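Local coordinates for protein endoribonuclease ToxN (Bacillus thuringiensis, PDB 4ATO) that cleaves RNA at adenine-rich sequences as the toxin of a type III toxin-antitoxin system and is held in check by a pseudoknot antitoxin RNA, at residues D5-F9 against Q117-K122. Residues are numbered along the deposited sequence; the frame is centred on the assembly and turned at random.
Sequences DNPKF and QYLFLK. With nucleotides of chain B.
Y118 meets F9, P7 and N6 in turn along its length. With CG anti to the backbone N (chi1 175°), the side chain runs from helix 108-139 across the loop that leads into strand 9-12. Its CB lies near the plane of the F9 ring, at the edge, 3.7 Å from F9 CE2. Further out, CD1 and CE1 have the carbonyl oxygen of P7 in the ring plane, with CE1 at 3.2 Å from P7 O, where the slightly positive ring hydrogens suit an oxygen. CE1 also touches P7 CG. The C5-C6 edge of the uracil of U10 of chain B comes over one ring face, toward the rim, the two planes steeply inclined; on the opposite face, also toward the rim, lies K122 CB. At the tip, OH packs against N6 CB and donates a hydrogen bond, of doubtfully short length, to U10 OP1. A water joins this hydroxyl to K8 NZ and, weakly, to P7 O. Tyrosine suits the place with a ring face against which a base edge packs and a hydroxyl that can donate to the phosphate.

K122 supports the same oxygen: its chain, bent at chi3 (-79°), brings NZ within 3.0 Å of U10 OP1, and its positive charge suits the phosphate. Below the nucleotide the contact is apolar. P7, a compact residue for a close approach to the helix, sets CG 3.9 Å from L121 CB, and F9 CE1 reaches L121 CD1; broad phenyl and branched aliphatic chain pack between helix and sheet, and all three side chains touch V40 of strand 38-41. Meanwhile the F9 backbone N donates an almost straight bond (167°) to U10 O4, 2.7 Å away, which would favour a keto oxygen here, consistent with recognition of uracil. Loop and helix thus form a nucleotide-binding pocket for U10 beside the antiparallel sheet of the SH3-clan toxin.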
loop_
_atom_site.group_PDB
_atom_site.type_symbol
_atom_site.label_atom_id
_atom_site.label_comp_id
_atom_site.label_asym_id
_atom_site.label_seq_id
_atom_site.Cartn_x
_atom_site.Cartn_y
_atom_site.Cartn_z
ATOM N N ASP A 5 6.979 -21.828 4.439
ATOM C CA ASP A 5 6.138 -20.649 4.225
ATOM C C ASP A 5 5.498 -20.627 2.828
ATOM O O ASP A 5 4.443 -20.017 2.630
ATOM C CB ASP A 5 6.931 -19.359 4.487
ATOM C CG ASP A 5 8.175 -19.247 3.617
ATOM O OD1 ASP A 5 9.252 -19.722 4.043
ATOM O OD2 ASP A 5 8.081 -18.676 2.510
ATOM N N ASN A 6 6.142 -21.290 1.869
ATOM C CA ASN A 6 5.598 -21.434 0.520
ATOM C C ASN A 6 5.023 -22.823 0.277
ATOM O O ASN A 6 5.658 -23.831 0.577
ATOM C CB ASN A 6 6.657 -21.125 -0.541
ATOM C CG ASN A 6 6.992 -19.651 -0.617
ATOM O OD1 ASN A 6 6.165 -18.796 -0.281
ATOM N ND2 ASN A 6 8.213 -19.341 -1.060
ATOM N N PRO A 7 3.823 -22.875 -0.304
ATOM C CA PRO A 7 3.055 -24.116 -0.426
ATOM C C PRO A 7 3.732 -25.195 -1.284
ATOM O O PRO A 7 4.392 -24.887 -2.280
ATOM C CB PRO A 7 1.759 -23.648 -1.094
ATOM C CG PRO A 7 2.152 -22.434 -1.860
ATOM C CD PRO A 7 3.172 -21.754 -1.005
ATOM N N LYS A 8 3.559 -26.451 -0.882
ATOM C CA LYS A 8 3.990 -27.594 -1.677
ATOM C C LYS A 8 2.767 -28.396 -2.062
ATOM O O LYS A 8 1.899 -28.648 -1.226
ATOM C CB LYS A 8 4.935 -28.494 -0.880
ATOM C CG LYS A 8 6.306 -27.895 -0.607
ATOM C CD LYS A 8 6.966 -27.458 -1.896
ATOM C CE LYS A 8 8.375 -26.952 -1.652
ATOM N NZ LYS A 8 8.966 -26.383 -2.901
ATOM N N PHE A 9 2.696 -28.788 -3.332
ATOM C CA PHE A 9 1.646 -29.671 -3.808
ATOM C C PHE A 9 2.031 -31.124 -3.545
ATOM O O PHE A 9 3.210 -31.446 -3.445
ATOM C CB PHE A 9 1.414 -29.483 -5.308
ATOM C CG PHE A 9 0.818 -28.152 -5.678
ATOM C CD1 PHE A 9 -0.462 -27.816 -5.289
ATOM C CD2 PHE A 9 1.529 -27.253 -6.446
ATOM C CE1 PHE A 9 -1.014 -26.596 -5.639
ATOM C CE2 PHE A 9 0.981 -26.031 -6.799
ATOM C CZ PHE A 9 -0.290 -25.703 -6.392
ATOM N N GLN A 117 -1.256 -22.072 -10.464
ATOM C CA GLN A 117 -1.876 -22.340 -9.181
ATOM C C GLN A 117 -0.865 -22.089 -8.073
ATOM O O GLN A 117 -1.208 -21.530 -7.030
ATOM C CB GLN A 117 -2.409 -23.769 -9.130
ATOM C CG GLN A 117 -3.661 -23.980 -10.000
ATOM C CD GLN A 117 -4.143 -25.418 -9.982
ATOM O OE1 GLN A 117 -3.347 -26.355 -10.111
ATOM N NE2 GLN A 117 -5.450 -25.601 -9.815
ATOM N N TYR A 118 0.388 -22.480 -8.312
ATOM C CA TYR A 118 1.436 -22.226 -7.339
ATOM C C TYR A 118 1.656 -20.725 -7.153
ATOM O O TYR A 118 1.752 -20.255 -6.034
ATOM C CB TYR A 118 2.765 -22.907 -7.698
ATOM C CG TYR A 118 3.850 -22.515 -6.720
ATOM C CD1 TYR A 118 3.861 -23.039 -5.428
ATOM C CD2 TYR A 118 4.828 -21.586 -7.061
ATOM C CE1 TYR A 118 4.830 -22.675 -4.507
ATOM C CE2 TYR A 118 5.807 -21.209 -6.142
ATOM C CZ TYR A 118 5.800 -21.764 -4.864
ATOM O OH TYR A 118 6.751 -21.409 -3.931
ATOM N N LEU A 119 1.738 -19.976 -8.246
ATOM C CA LEU A 119 1.993 -18.548 -8.122
ATOM C C LEU A 119 0.860 -17.850 -7.375
ATOM O O LEU A 119 1.117 -16.972 -6.563
ATOM C CB LEU A 119 2.251 -17.900 -9.479
ATOM C CG LEU A 119 3.499 -18.360 -10.248
ATOM C CD1 LEU A 119 3.646 -17.561 -11.535
ATOM C CD2 LEU A 119 4.751 -18.227 -9.414
ATOM N N PHE A 120 -0.385 -18.256 -7.618
ATOM C CA PHE A 120 -1.497 -17.678 -6.866
ATOM C C PHE A 120 -1.385 -18.022 -5.376
ATOM O O PHE A 120 -1.586 -17.159 -4.519
ATOM C CB PHE A 120 -2.864 -18.149 -7.383
ATOM C CG PHE A 120 -4.025 -17.651 -6.546
ATOM C CD1 PHE A 120 -4.474 -18.376 -5.446
ATOM C CD2 PHE A 120 -4.630 -16.432 -6.833
ATOM C CE1 PHE A 120 -5.525 -17.904 -4.654
ATOM C CE2 PHE A 120 -5.682 -15.950 -6.059
ATOM C CZ PHE A 120 -6.137 -16.689 -4.962
ATOM N N LEU A 121 -1.084 -19.282 -5.072
ATOM C CA LEU A 121 -1.140 -19.746 -3.689
ATOM C C LEU A 121 -0.051 -19.138 -2.834
ATOM O O LEU A 121 -0.280 -18.855 -1.670
ATOM C CB LEU A 121 -1.096 -21.272 -3.599
ATOM C CG LEU A 121 -2.468 -21.921 -3.813
ATOM C CD1 LEU A 121 -2.342 -23.427 -3.841
ATOM C CD2 LEU A 121 -3.469 -21.490 -2.740
ATOM N N LYS A 122 1.127 -18.910 -3.406
ATOM C CA LYS A 122 2.193 -18.341 -2.596
ATOM C C LYS A 122 1.858 -16.916 -2.144
ATOM O O LYS A 122 2.447 -16.420 -1.206
ATOM C CB LYS A 122 3.562 -18.424 -3.294
ATOM C CG LYS A 122 3.821 -17.386 -4.349
ATOM C CD LYS A 122 5.146 -17.650 -5.087
ATOM C CE LYS A 122 6.361 -17.194 -4.291
ATOM N NZ LYS A 122 7.568 -17.090 -5.185
ATOM P P U B 10 9.946 -20.100 -4.963
ATOM O OP1 U B 10 8.570 -19.864 -4.464
ATOM O OP2 U B 10 11.013 -20.428 -3.984
ATOM O "O5'" U B 10 9.931 -21.185 -6.115
ATOM C "C5'" U B 10 9.520 -22.521 -5.853
ATOM C "C4'" U B 10 9.860 -23.442 -6.997
ATOM O "O4'" U B 10 9.402 -24.781 -6.670
ATOM C "C3'" U B 10 9.207 -23.089 -8.332
ATOM O "O3'" U B 10 10.050 -23.533 -9.405
ATOM C "C2'" U B 10 7.946 -23.940 -8.305
ATOM O "O2'" U B 10 7.390 -24.200 -9.570
ATOM C "C1'" U B 10 8.463 -25.213 -7.635
ATOM N N1 U B 10 7.430 -25.995 -6.940
ATOM C C2 U B 10 7.233 -27.299 -7.357
ATOM O O2 U B 10 7.855 -27.804 -8.267
ATOM N N3 U B 10 6.287 -28.008 -6.663
ATOM C C4 U B 10 5.515 -27.535 -5.621
ATOM O O4 U B 10 4.687 -28.290 -5.105
ATOM C C5 U B 10 5.779 -26.173 -5.240
ATOM C C6 U B 10 6.710 -25.464 -5.889
ATOM P P A B 11 11.034 -22.500 -10.151
ATOM O OP1 A B 11 11.901 -23.298 -11.053
ATOM O OP2 A B 11 11.673 -21.660 -9.109
ATOM O "O5'" A B 11 10.029 -21.622 -11.005
ATOM C "C5'" A B 11 9.224 -22.207 -12.018
ATOM C "C4'" A B 11 9.193 -21.344 -13.247
ATOM O "O4'" A B 11 8.302 -20.223 -13.021
ATOM C "C3'" A B 11 10.535 -20.744 -13.642
ATOM O "O3'" A B 11 10.602 -20.654 -15.050
ATOM C "C2'" A B 11 10.479 -19.346 -13.051
ATOM O "O2'" A B 11 11.303 -18.409 -13.702
ATOM C "C1'" A B 11 8.999 -19.005 -13.197
ATOM N N9 A B 11 8.505 -18.077 -12.185
ATOM C C8 A B 11 8.666 -18.210 -10.830
ATOM N N7 A B 11 8.103 -17.241 -10.145
ATOM C C5 A B 11 7.508 -16.438 -11.102
ATOM C C6 A B 11 6.756 -15.256 -11.003
ATOM N N6 A B 11 6.470 -14.667 -9.838
ATOM N N1 A B 11 6.318 -14.687 -12.151
ATOM C C2 A B 11 6.622 -15.290 -13.305
ATOM N N3 A B 11 7.322 -16.403 -13.517
ATOM C C4 A B 11 7.749 -16.934 -12.367
HETATM O O HOH W 1 7.577 -24.047 -2.738
#